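Local structure of clostripain-related protein (Bacteroides thetaiotaomicron, 6N9J) at residues 26-30 and 188-193; 218-223 and 233-238; 280-284 and 326-330. The protein is a secreted C11 (clostripain-family) cysteine protease that probably cleaves peptide bonds, captured here with an irreversible peptide inhibitor bound. All coordinates share one frame; numbering follows the deposited sequence.

Contact 1 of 3, residues 26-30 and 188-193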
ATOM      1  N   PHE A  26      -9.489  12.439  -7.335  1.00 25.66           N
ATOM      2  CA  PHE A  26      -8.027  12.525  -7.313  1.00 24.58           C
ATOM      3  C   PHE A  26      -7.367  11.835  -8.515  1.00 22.82           C
ATOM      4  O   PHE A  26      -6.232  12.153  -8.871  1.00 22.00           O
ATOM      5  CB  PHE A  26      -7.463  11.913  -6.029  1.00 23.39           C
ATOM      6  CG  PHE A  26      -7.921  12.590  -4.773  1.00 25.98           C
ATOM      7  CD1 PHE A  26      -7.486  13.872  -4.462  1.00 27.25           C
ATOM      8  CD2 PHE A  26      -8.766  11.934  -3.884  1.00 23.47           C
ATOM      9  CE1 PHE A  26      -7.908  14.505  -3.298  1.00 27.58           C
ATOM     10  CE2 PHE A  26      -9.184  12.553  -2.726  1.00 24.65           C
ATOM     11  CZ  PHE A  26      -8.753  13.844  -2.427  1.00 25.96           C
ATOM     12  N   ALA A  27      -8.080  10.897  -9.130  1.00 23.99           N
ATOM     13  CA  ALA A  27      -7.494  10.002 -10.137  1.00 23.89           C
ATOM     14  C   ALA A  27      -6.871  10.736 -11.333  1.00 24.93           C
ATOM     15  O   ALA A  27      -5.691  10.554 -11.615  1.00 23.02           O
ATOM     16  CB  ALA A  27      -8.543   9.016 -10.625  1.00 22.94           C
ATOM     17  N   SER A  28      -7.655  11.565 -12.026  1.00 29.88           N
ATOM     18  CA  SER A  28      -7.174  12.258 -13.235  1.00 31.85           C
ATOM     19  C   SER A  28      -5.940  13.122 -12.969  1.00 29.83           C
ATOM     20  O   SER A  28      -5.040  13.205 -13.807  1.00 24.56           O
ATOM     21  CB  SER A  28      -8.284  13.124 -13.833  1.00 33.08           C
ATOM     22  OG  SER A  28      -9.251  12.316 -14.477  1.00 34.89           O
ATOM     23  N   GLU A  29      -5.917  13.751 -11.794  1.00 30.15           N
ATOM     24  CA  GLU A  29      -4.795  14.570 -11.354  1.00 27.35           C
ATOM     25  C   GLU A  29      -3.508  13.744 -11.244  1.00 25.86           C
ATOM     26  O   GLU A  29      -2.448  14.171 -11.713  1.00 22.97           O
ATOM     27  CB  GLU A  29      -5.121  15.236 -10.007  1.00 25.17           C
ATOM     28  N   ASP A  30      -3.604  12.568 -10.620  1.00 25.47           N
ATOM     29  CA  ASP A  30      -2.469  11.652 -10.539  1.00 26.00           C
ATOM     30  C   ASP A  30      -2.049  11.209 -11.948  1.00 26.83           C
ATOM     31  O   ASP A  30      -0.852  11.054 -12.237  1.00 24.53           O
ATOM     32  CB  ASP A  30      -2.799  10.436  -9.668  1.00 24.55           C
ATOM     33  CG  ASP A  30      -2.729  10.737  -8.159  1.00 25.74           C
ATOM     34  OD1 ASP A  30      -2.037  11.697  -7.738  1.00 26.03           O
ATOM     35  OD2 ASP A  30      -3.370   9.995  -7.389  1.00 24.73           O
ATOM     36  N   GLY A 188      -5.397  11.851   0.778  1.00 21.93           N
ATOM     37  CA  GLY A 188      -6.197  11.896  -0.434  1.00 20.92           C
ATOM     38  C   GLY A 188      -5.405  11.977  -1.731  1.00 20.05           C
ATOM     39  O   GLY A 188      -5.544  11.100  -2.582  1.00 17.26           O
ATOM     40  N   PRO A 189      -4.561  13.018  -1.880  1.00 20.91           N
ATOM     41  CA  PRO A 189      -3.794  13.236  -3.116  1.00 21.10           C
ATOM     42  C   PRO A 189      -2.837  12.105  -3.466  1.00 19.56           C
ATOM     43  O   PRO A 189      -2.373  12.051  -4.597  1.00 18.48           O
ATOM     44  CB  PRO A 189      -3.011  14.521  -2.822  1.00 19.74           C
ATOM     45  CG  PRO A 189      -3.847  15.240  -1.823  1.00 18.56           C
ATOM     46  CD  PRO A 189      -4.425  14.157  -0.955  1.00 19.27           C
ATOM     47  N   GLY A 190      -2.541  11.229  -2.512  1.00 20.15           N
ATOM     48  CA  GLY A 190      -1.661  10.099  -2.755  1.00 21.34           C
ATOM     49  C   GLY A 190      -0.259  10.481  -3.205  1.00 22.79           C
ATOM     50  O   GLY A 190       0.273  11.522  -2.822  1.00 24.72           O
ATOM     51  N   ALA A 191       0.350   9.627  -4.015  1.00 21.36           N
ATOM     52  CA  ALA A 191       1.708   9.865  -4.466  1.00 23.26           C
ATOM     53  C   ALA A 191       1.812  11.109  -5.337  1.00 24.97           C
ATOM     54  O   ALA A 191       0.869  11.475  -6.036  1.00 25.16           O
ATOM     55  CB  ALA A 191       2.242   8.646  -5.224  1.00 22.82           C
ATOM     56  N   PRO A 192       2.966  11.781  -5.261  1.00 26.93           N
ATOM     57  CA  PRO A 192       3.425  12.789  -6.223  1.00 24.85           C
ATOM     58  C   PRO A 192       4.044  12.102  -7.448  1.00 25.94           C
ATOM     59  O   PRO A 192       5.273  11.926  -7.548  1.00 20.78           O
ATOM     60  CB  PRO A 192       4.469  13.568  -5.430  1.00 24.41           C
ATOM     61  CG  PRO A 192       5.046  12.525  -4.488  1.00 23.21           C
ATOM     62  CD  PRO A 192       3.874  11.662  -4.104  1.00 24.29           C
ATOM     63  N   TYR A 193       3.187  11.715  -8.390  1.00 28.88           N
ATOM     64  CA  TYR A 193       3.611  10.829  -9.467  1.00 26.03           C
ATOM     65  C   TYR A 193       4.545  11.500 -10.450  1.00 25.56           C
ATOM     66  O   TYR A 193       5.077  10.846 -11.346  1.00 28.08           O
ATOM     67  CB  TYR A 193       2.397  10.263 -10.193  1.00 26.83           C
ATOM     68  CG  TYR A 193       1.729   9.169  -9.400  1.00 22.84           C
ATOM     69  CD1 TYR A 193       2.293   7.900  -9.340  1.00 21.79           C
ATOM     70  CD2 TYR A 193       0.554   9.404  -8.705  1.00 18.51           C
ATOM     71  CE1 TYR A 193       1.708   6.894  -8.613  1.00 24.21           C
ATOM     72  CE2 TYR A 193      -0.050   8.394  -7.967  1.00 19.93           C
ATOM     73  CZ  TYR A 193       0.537   7.143  -7.922  1.00 23.84           C
ATOM     74  OH  TYR A 193      -0.025   6.122  -7.198  1.00 23.42           O
TER
HETATM   75  O   HOH W   1      -4.679   9.611  -4.662  1.00 30.24           O
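Phe26 lays one face of its ring against Gly188 and the start of Pro189. Gly188 CA sits 4.0 Å from the centroid of the Phe26 ring, a CH-pi contact over the face. Gly188 O and Pro189 N lie over that same face, nearer the rim. A side chain at Gly188 would run into Phe26 CZ, so glycine lets the ring come this close.

Asp30 meets Tyr193 obliquely, with carboxylate and ring planes 71° apart. Asp30 CG is 3.6 Å from Tyr193 CE2, at the ring edge. The CG of Asp30 is anti to its carbonyl carbon (chi1 -78°), which brings the carboxylate to this edge.

The polar contacts are indirect. Water 1 donates to Asp30 OD2 at 3.0 Å and to Gly188 O at 2.7 Å, and so joins helix to loop. Asp30 OD2 also bonds Trp110. Asp30 OD1 lies 3.2 Å from Pro189 O, and both are acceptors. Glu33 OE1 is also near Asp30 OD1, so a raised carboxylate pKa is possible. Tyr193 OH bonds Asp159.

The contact packs helix 24-37, which follows strand 9-18, against the loop between strand 178-181 and helix 193-200. Phe26 and Tyr193 also touch strand 105-110 of the central mixed sheet. Phe26 borders the bound peptide, as expected for a site at the strand ends of a clan CD peptidase.

Contact 2 of 3, residues 218-223 and 233-238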
ATOM      1  N   TYR A 218       5.843  15.376   0.518  1.00 17.80           N
ATOM      2  CA  TYR A 218       4.983  15.650   1.666  1.00 19.74           C
ATOM      3  C   TYR A 218       5.770  16.266   2.812  1.00 22.22           C
ATOM      4  O   TYR A 218       5.279  17.181   3.485  1.00 23.53           O
ATOM      5  CB  TYR A 218       4.269  14.374   2.123  1.00 19.86           C
ATOM      6  CG  TYR A 218       3.101  14.041   1.232  1.00 22.42           C
ATOM      7  CD1 TYR A 218       1.853  14.611   1.456  1.00 22.83           C
ATOM      8  CD2 TYR A 218       3.254  13.188   0.142  1.00 24.33           C
ATOM      9  CE1 TYR A 218       0.785  14.330   0.626  1.00 25.58           C
ATOM     10  CE2 TYR A 218       2.192  12.898  -0.693  1.00 24.52           C
ATOM     11  CZ  TYR A 218       0.958  13.469  -0.446  1.00 26.15           C
ATOM     12  OH  TYR A 218      -0.102  13.182  -1.282  1.00 25.15           O
ATOM     13  N   ALA A 219       6.989  15.770   3.022  1.00 21.60           N
ATOM     14  CA  ALA A 219       7.893  16.322   4.031  1.00 21.77           C
ATOM     15  C   ALA A 219       8.179  17.806   3.803  1.00 22.93           C
ATOM     16  O   ALA A 219       8.408  18.551   4.752  1.00 20.70           O
ATOM     17  CB  ALA A 219       9.192  15.543   4.051  1.00 21.60           C
ATOM     18  N   LYS A 220       8.148  18.248   2.548  1.00 25.29           N
ATOM     19  CA  LYS A 220       8.511  19.629   2.266  1.00 28.17           C
ATOM     20  C   LYS A 220       7.359  20.632   2.407  1.00 28.11           C
ATOM     21  O   LYS A 220       7.602  21.824   2.609  1.00 31.65           O
ATOM     22  CB  LYS A 220       9.138  19.726   0.874  1.00 34.00           C
ATOM     23  CG  LYS A 220      10.633  19.462   0.911  1.00 38.98           C
ATOM     24  CD  LYS A 220      11.220  19.176  -0.454  1.00 44.85           C
ATOM     25  CE  LYS A 220      12.742  19.059  -0.366  1.00 47.57           C
ATOM     26  NZ  LYS A 220      13.301  18.232  -1.467  1.00 48.62           N
ATOM     27  N   LYS A 221       6.116  20.174   2.325  1.00 23.84           N
ATOM     28  CA  LYS A 221       5.001  21.090   2.535  1.00 26.95           C
ATOM     29  C   LYS A 221       4.335  20.837   3.889  1.00 25.57           C
ATOM     30  O   LYS A 221       3.287  21.402   4.200  1.00 22.53           O
ATOM     31  CB  LYS A 221       3.988  20.980   1.397  1.00 30.10           C
ATOM     32  CG  LYS A 221       3.778  19.578   0.889  1.00 33.71           C
ATOM     33  CD  LYS A 221       2.712  19.547  -0.198  1.00 36.82           C
ATOM     34  CE  LYS A 221       3.024  20.529  -1.313  1.00 42.17           C
ATOM     35  NZ  LYS A 221       1.959  20.512  -2.370  1.00 45.15           N
ATOM     36  N   TYR A 222       4.979  20.004   4.698  1.00 26.39           N
ATOM     37  CA  TYR A 222       4.485  19.677   6.025  1.00 29.88           C
ATOM     38  C   TYR A 222       4.484  20.880   6.956  1.00 32.13           C
ATOM     39  O   TYR A 222       5.433  21.662   7.009  1.00 29.97           O
ATOM     40  CB  TYR A 222       5.317  18.560   6.628  1.00 28.98           C
ATOM     41  CG  TYR A 222       5.074  18.282   8.094  1.00 28.32           C
ATOM     42  CD1 TYR A 222       3.914  17.642   8.524  1.00 27.70           C
ATOM     43  CD2 TYR A 222       6.031  18.610   9.045  1.00 27.98           C
ATOM     44  CE1 TYR A 222       3.708  17.366   9.866  1.00 26.01           C
ATOM     45  CE2 TYR A 222       5.826  18.347  10.393  1.00 26.98           C
ATOM     46  CZ  TYR A 222       4.671  17.719  10.791  1.00 25.30           C
ATOM     47  OH  TYR A 222       4.478  17.449  12.121  1.00 26.24           O
ATOM     48  N   ASN A 223       3.375  21.008   7.668  1.00 33.51           N
ATOM     49  CA  ASN A 223       3.178  22.003   8.699  1.00 36.15           C
ATOM     50  C   ASN A 223       2.747  21.239   9.953  1.00 32.12           C
ATOM     51  O   ASN A 223       1.947  20.315   9.847  1.00 30.49           O
ATOM     52  CB  ASN A 223       2.129  23.018   8.243  1.00 40.07           C
ATOM     53  CG  ASN A 223       1.857  24.065   9.266  1.00 43.91           C
ATOM     54  OD1 ASN A 223       1.172  23.809  10.252  1.00 44.93           O
ATOM     55  ND2 ASN A 223       2.382  25.267   9.045  1.00 47.21           N
ATOM     56  N   ASN A 233      -3.813  20.841  -1.315  1.00 41.48           N
ATOM     57  CA  ASN A 233      -2.559  21.233  -0.680  1.00 40.04           C
ATOM     58  C   ASN A 233      -2.350  20.523   0.654  1.00 34.05           C
ATOM     59  O   ASN A 233      -2.784  21.009   1.694  1.00 30.81           O
ATOM     60  CB  ASN A 233      -2.535  22.750  -0.476  1.00 44.70           C
ATOM     61  CG  ASN A 233      -1.234  23.241   0.130  1.00 47.78           C
ATOM     62  OD1 ASN A 233      -0.181  22.624  -0.043  1.00 49.15           O
ATOM     63  ND2 ASN A 233      -1.302  24.365   0.842  1.00 48.71           N
ATOM     64  N   TRP A 234      -1.670  19.381   0.626  1.00 30.77           N
ATOM     65  CA  TRP A 234      -1.551  18.573   1.828  1.00 27.27           C
ATOM     66  C   TRP A 234      -0.354  18.984   2.668  1.00 25.95           C
ATOM     67  O   TRP A 234       0.795  18.729   2.296  1.00 25.24           O
ATOM     68  CB  TRP A 234      -1.458  17.093   1.480  1.00 23.26           C
ATOM     69  CG  TRP A 234      -1.896  16.220   2.599  1.00 24.07           C
ATOM     70  CD1 TRP A 234      -1.117  15.719   3.608  1.00 20.86           C
ATOM     71  CD2 TRP A 234      -3.232  15.748   2.850  1.00 23.82           C
ATOM     72  NE1 TRP A 234      -1.889  14.960   4.464  1.00 20.14           N
ATOM     73  CE2 TRP A 234      -3.185  14.958   4.018  1.00 21.89           C
ATOM     74  CE3 TRP A 234      -4.457  15.906   2.189  1.00 25.66           C
ATOM     75  CZ2 TRP A 234      -4.317  14.332   4.542  1.00 23.79           C
ATOM     76  CZ3 TRP A 234      -5.579  15.285   2.708  1.00 26.36           C
ATOM     77  CH2 TRP A 234      -5.502  14.507   3.874  1.00 24.61           C
ATOM     78  N   THR A 235      -0.644  19.616   3.806  1.00 22.48           N
ATOM     79  CA  THR A 235       0.378  20.047   4.753  1.00 19.77           C
ATOM     80  C   THR A 235       0.439  19.119   5.979  1.00 19.40           C
ATOM     81  O   THR A 235       1.183  19.369   6.931  1.00 19.44           O
ATOM     82  CB  THR A 235       0.128  21.504   5.222  1.00 25.09           C
ATOM     83  OG1 THR A 235      -1.155  21.602   5.863  1.00 22.76           O
ATOM     84  CG2 THR A 235       0.165  22.470   4.038  1.00 25.45           C
ATOM     85  N   GLY A 236      -0.333  18.036   5.941  1.00 19.26           N
ATOM     86  CA  GLY A 236      -0.458  17.143   7.083  1.00 20.21           C
ATOM     87  C   GLY A 236       0.613  16.070   7.215  1.00 22.48           C
ATOM     88  O   GLY A 236       0.564  15.274   8.151  1.00 21.13           O
ATOM     89  N   GLY A 237       1.575  16.042   6.291  1.00 21.18           N
ATOM     90  CA  GLY A 237       2.660  15.075   6.347  1.00 17.76           C
ATOM     91  C   GLY A 237       2.293  13.679   5.864  1.00 16.38           C
ATOM     92  O   GLY A 237       1.246  13.475   5.243  1.00 13.09           O
ATOM     93  N   VAL A 238       3.171  12.718   6.134  1.00 18.32           N
ATOM     94  CA  VAL A 238       2.993  11.335   5.689  1.00 16.74           C
ATOM     95  C   VAL A 238       3.979  10.429   6.414  1.00 13.52           C
ATOM     96  O   VAL A 238       4.994  10.889   6.920  1.00 15.40           O
ATOM     97  CB  VAL A 238       3.197  11.176   4.152  1.00 20.60           C
ATOM     98  CG1 VAL A 238       4.679  11.165   3.790  1.00 17.20           C
ATOM     99  CG2 VAL A 238       2.542   9.898   3.652  1.00 21.39           C
TER
HETATM  100  O   HOH W   2       2.462  17.332   4.032  1.00 19.19           O
HETATM  101  O   HOH W   3      -0.403  18.257  -1.861  1.00 33.75           O
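Asn223 and Thr235 share the direct hydrogen bond of this contact. Asn223 N donates to Thr235 O at 2.8 Å, nearly straight at 172°. The donor lies in the carbonyl plane, on a lone pair. The same oxygen receives a CA-H...O contact from Tyr222 CA. In return, Thr235 CA approaches Lys221 O at 3.3 Å.

Tyr218 makes the apolar contacts. Tyr218 CE1 touches Trp234 CB at 3.7 Å, and the two ring systems meet obliquely, with planes at 75°. Tyr218 CB packs on Val238 CG1 at 3.6 Å, the side chains crossing at about a right angle. An alanine at Tyr218 would remove the ring and would probably leave a gap beside Trp234, whose indole could then shift. Tyr222 packs on the backbone of two glycines, with its ring edge to Gly236 C. Its CD1 comes 3.6 Å from Gly237 CA, where a side chain would clash. Its CG is anti to the backbone N (chi1 170°), which turns the ring edge toward Gly236 and sets it beside Gly237.

Lys221 lies along the backbone at Trp234. Its CD is 3.3 Å from Trp234 O.

Water 2 ties the first shell together. It donates to Tyr218 O and Trp234 O, and accepts from Gly237 N at 2.7 Å. Further out, Thr235 OG1 bonds Ala227 O, Asn223 OD1 bonds Thr225 and Ala227, and Tyr222 OH bonds Asn323.

Trp234 also packs on the backbone of the bound peptide. The contact is thus a helix-to-strand connection: the loop after helix 206-221 folds back on the helix end, then enters strand 239-244 of the central sheet, and Trp234 borders the ligand site.

Contact 3 of 3, residues 280-284 and 326-330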
ATOM      1  N   ASP A 280      -4.628   4.138  13.998  1.00 19.90           N
ATOM      2  CA  ASP A 280      -5.986   4.672  13.853  1.00 17.00           C
ATOM      3  C   ASP A 280      -6.591   5.063  15.209  1.00 19.25           C
ATOM      4  O   ASP A 280      -7.584   4.471  15.644  1.00 21.11           O
ATOM      5  CB  ASP A 280      -6.885   3.650  13.137  1.00 17.35           C
ATOM      6  CG  ASP A 280      -6.962   2.312  13.873  1.00 19.41           C
ATOM      7  OD1 ASP A 280      -6.046   2.022  14.684  1.00 18.63           O
ATOM      8  OD2 ASP A 280      -7.934   1.555  13.631  1.00 17.70           O
ATOM      9  N   PRO A 281      -6.007   6.078  15.879  1.00 19.10           N
ATOM     10  CA  PRO A 281      -6.396   6.379  17.260  1.00 20.93           C
ATOM     11  C   PRO A 281      -7.749   7.082  17.378  1.00 22.59           C
ATOM     12  O   PRO A 281      -8.315   7.153  18.464  1.00 21.82           O
ATOM     13  CB  PRO A 281      -5.271   7.297  17.741  1.00 21.42           C
ATOM     14  CG  PRO A 281      -4.810   7.991  16.504  1.00 19.05           C
ATOM     15  CD  PRO A 281      -5.008   7.037  15.368  1.00 18.24           C
ATOM     16  N   LEU A 282      -8.261   7.598  16.268  1.00 23.44           N
ATOM     17  CA  LEU A 282      -9.497   8.363  16.317  1.00 20.75           C
ATOM     18  C   LEU A 282     -10.659   7.499  15.858  1.00 23.72           C
ATOM     19  O   LEU A 282     -11.808   7.940  15.860  1.00 23.38           O
ATOM     20  CB  LEU A 282      -9.382   9.620  15.456  1.00 18.92           C
ATOM     21  CG  LEU A 282      -8.095  10.437  15.617  1.00 16.98           C
ATOM     22  CD1 LEU A 282      -8.126  11.642  14.699  1.00 16.87           C
ATOM     23  CD2 LEU A 282      -7.889  10.857  17.072  1.00 18.84           C
ATOM     24  N   ARG A 283     -10.350   6.264  15.466  1.00 25.39           N
ATOM     25  CA  ARG A 283     -11.365   5.316  15.016  1.00 29.66           C
ATOM     26  C   ARG A 283     -11.361   4.028  15.861  1.00 31.21           C
ATOM     27  O   ARG A 283     -11.414   4.091  17.083  1.00 33.73           O
ATOM     28  CB  ARG A 283     -11.165   4.996  13.532  1.00 30.39           C
ATOM     29  CG  ARG A 283     -11.422   6.192  12.614  1.00 33.75           C
ATOM     30  CD  ARG A 283     -11.052   5.893  11.161  1.00 37.34           C
ATOM     31  NE  ARG A 283     -11.410   7.000  10.272  1.00 39.99           N
ATOM     32  CZ  ARG A 283     -12.355   6.940   9.336  1.00 40.07           C
ATOM     33  NH1 ARG A 283     -12.617   8.005   8.590  1.00 37.61           N
ATOM     34  NH2 ARG A 283     -13.037   5.816   9.143  1.00 40.98           N
ATOM     35  N   GLU A 284     -11.285   2.866  15.215  1.00 28.67           N
ATOM     36  CA  GLU A 284     -11.492   1.601  15.919  1.00 24.34           C
ATOM     37  C   GLU A 284     -10.266   1.085  16.693  1.00 24.59           C
ATOM     38  O   GLU A 284     -10.379   0.104  17.421  1.00 22.91           O
ATOM     39  CB  GLU A 284     -11.960   0.534  14.927  1.00 20.00           C
ATOM     40  N   CYS A 326      -5.038  12.484  10.709  1.00 17.74           N
ATOM     41  CA  CYS A 326      -5.870  11.290  10.862  1.00 17.37           C
ATOM     42  C   CYS A 326      -7.298  11.728  10.989  1.00 19.59           C
ATOM     43  O   CYS A 326      -7.566  12.870  11.372  1.00 21.66           O
ATOM     44  CB  CYS A 326      -5.462  10.457  12.092  1.00 18.44           C
ATOM     45  SG  CYS A 326      -3.859   9.596  11.943  1.00 30.79           S
ATOM     46  N   THR A 327      -8.225  10.824  10.694  1.00 18.66           N
ATOM     47  CA  THR A 327      -9.622  11.204  10.678  1.00 20.92           C
ATOM     48  C   THR A 327     -10.429  10.431  11.704  1.00 21.88           C
ATOM     49  O   THR A 327     -10.071   9.329  12.107  1.00 24.10           O
ATOM     50  CB  THR A 327     -10.259  11.003   9.269  1.00 24.07           C
ATOM     51  OG1 THR A 327     -10.274   9.611   8.920  1.00 23.33           O
ATOM     52  CG2 THR A 327      -9.490  11.787   8.214  1.00 22.17           C
ATOM     53  N   TYR A 328     -11.518  11.040  12.138  1.00 23.32           N
ATOM     54  CA  TYR A 328     -12.513  10.333  12.919  1.00 22.81           C
ATOM     55  C   TYR A 328     -13.469   9.665  11.955  1.00 25.33           C
ATOM     56  O   TYR A 328     -13.419   9.926  10.749  1.00 25.72           O
ATOM     57  CB  TYR A 328     -13.269  11.278  13.828  1.00 21.38           C
ATOM     58  CG  TYR A 328     -12.445  12.018  14.844  1.00 20.41           C
ATOM     59  CD1 TYR A 328     -11.815  13.211  14.520  1.00 19.25           C
ATOM     60  CD2 TYR A 328     -12.359  11.559  16.159  1.00 20.82           C
ATOM     61  CE1 TYR A 328     -11.088  13.909  15.469  1.00 22.92           C
ATOM     62  CE2 TYR A 328     -11.641  12.240  17.103  1.00 20.51           C
ATOM     63  CZ  TYR A 328     -11.004  13.415  16.758  1.00 22.86           C
ATOM     64  OH  TYR A 328     -10.291  14.093  17.713  1.00 25.37           O
ATOM     65  N   SER A 329     -14.351   8.823  12.483  1.00 29.26           N
ATOM     66  CA  SER A 329     -15.356   8.161  11.664  1.00 32.19           C
ATOM     67  C   SER A 329     -16.294   9.181  11.031  1.00 30.10           C
ATOM     68  O   SER A 329     -16.852   8.931   9.971  1.00 28.95           O
ATOM     69  CB  SER A 329     -16.151   7.160  12.500  1.00 38.03           C
ATOM     70  OG  SER A 329     -15.274   6.240  13.128  1.00 40.22           O
ATOM     71  N   SER A 330     -16.455  10.331  11.688  1.00 27.81           N
ATOM     72  CA  SER A 330     -17.264  11.428  11.158  1.00 24.25           C
ATOM     73  C   SER A 330     -16.767  11.964   9.810  1.00 23.55           C
ATOM     74  O   SER A 330     -17.534  12.567   9.054  1.00 22.76           O
ATOM     75  CB  SER A 330     -17.292  12.585  12.146  1.00 22.97           C
ATOM     76  OG  SER A 330     -16.023  13.213  12.173  1.00 22.21           O
TER
HETATM   77  O   HOH W   4      -7.918   7.417  13.230  1.00 17.60           O
HETATM   78  O   HOH W   5     -14.324   8.184  15.300  1.00 28.59           O
HETATM   79  O   HOH W   6     -14.421   4.237  11.391  1.00 32.41           O
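Leu282 lies over one face of the Tyr328 ring. Its CB is 3.9 Å from the centroid of that ring, 23° off the normal, a CH-pi contact. The two side chains cross at a slant. Leu282 CD2 also reaches the ring, at CE2 and CZ. The other branch, CD1, touches the ring at CE1 and also meets Cys326 CB at 3.9 Å. Leu282 CG is anti to the carbonyl carbon (chi1 -46°), which brings both branches to the ring, and CD1 reaches on to Cys326.

Arg283 runs beside Thr327, both side chains pointing the same way. Its chain is extended from CG to NE. The guanidinium grips Thr327 side-on with two nitrogens. NH1 donates to Thr327 OG1 at 2.9 Å, and NE donates to Thr327 O at 3.3 Å. That second donor stands above the carbonyl plane. Ser329 CA lies over one face of the guanidinium.

Waters complete the join. Water 4 links Leu282 N to Thr327 O, and water 5 links Leu282 O to Ser329 N.

Thr327 OG1 also bonds Glu185 OE1, and Thr327 packs on a polar side chain of the bound peptide. The type I turn from Asp280 to Arg283 thus brings a positive group up to the end of strand 315-327. The charge of Arg283 would probably polarise the Thr327 hydroxyl and may partly offset the nearby negative charge of Glu185.

Contacts 1 and 2 adjoin, with centres about 14 Å apart. Tyr218 OH of contact 2 is modelled 2.3 Å from Gly190 O of contact 1, too short for an ordinary hydrogen bond, so a bond there is likely but its length is doubtful. Pro189 CD packs on Trp234 CE3 at 3.6 Å. Contact 3 stands apart: its centre is about 22 Å from that of contact 1 and about 19 Å from that of contact 2. Its nearest atoms are about 8 Å and about 6 Å away from them. The bound peptide is what all three have in common, since Phe26, Trp234 and Thr327 each pack on it. The contacts therefore border the ligand site at different points.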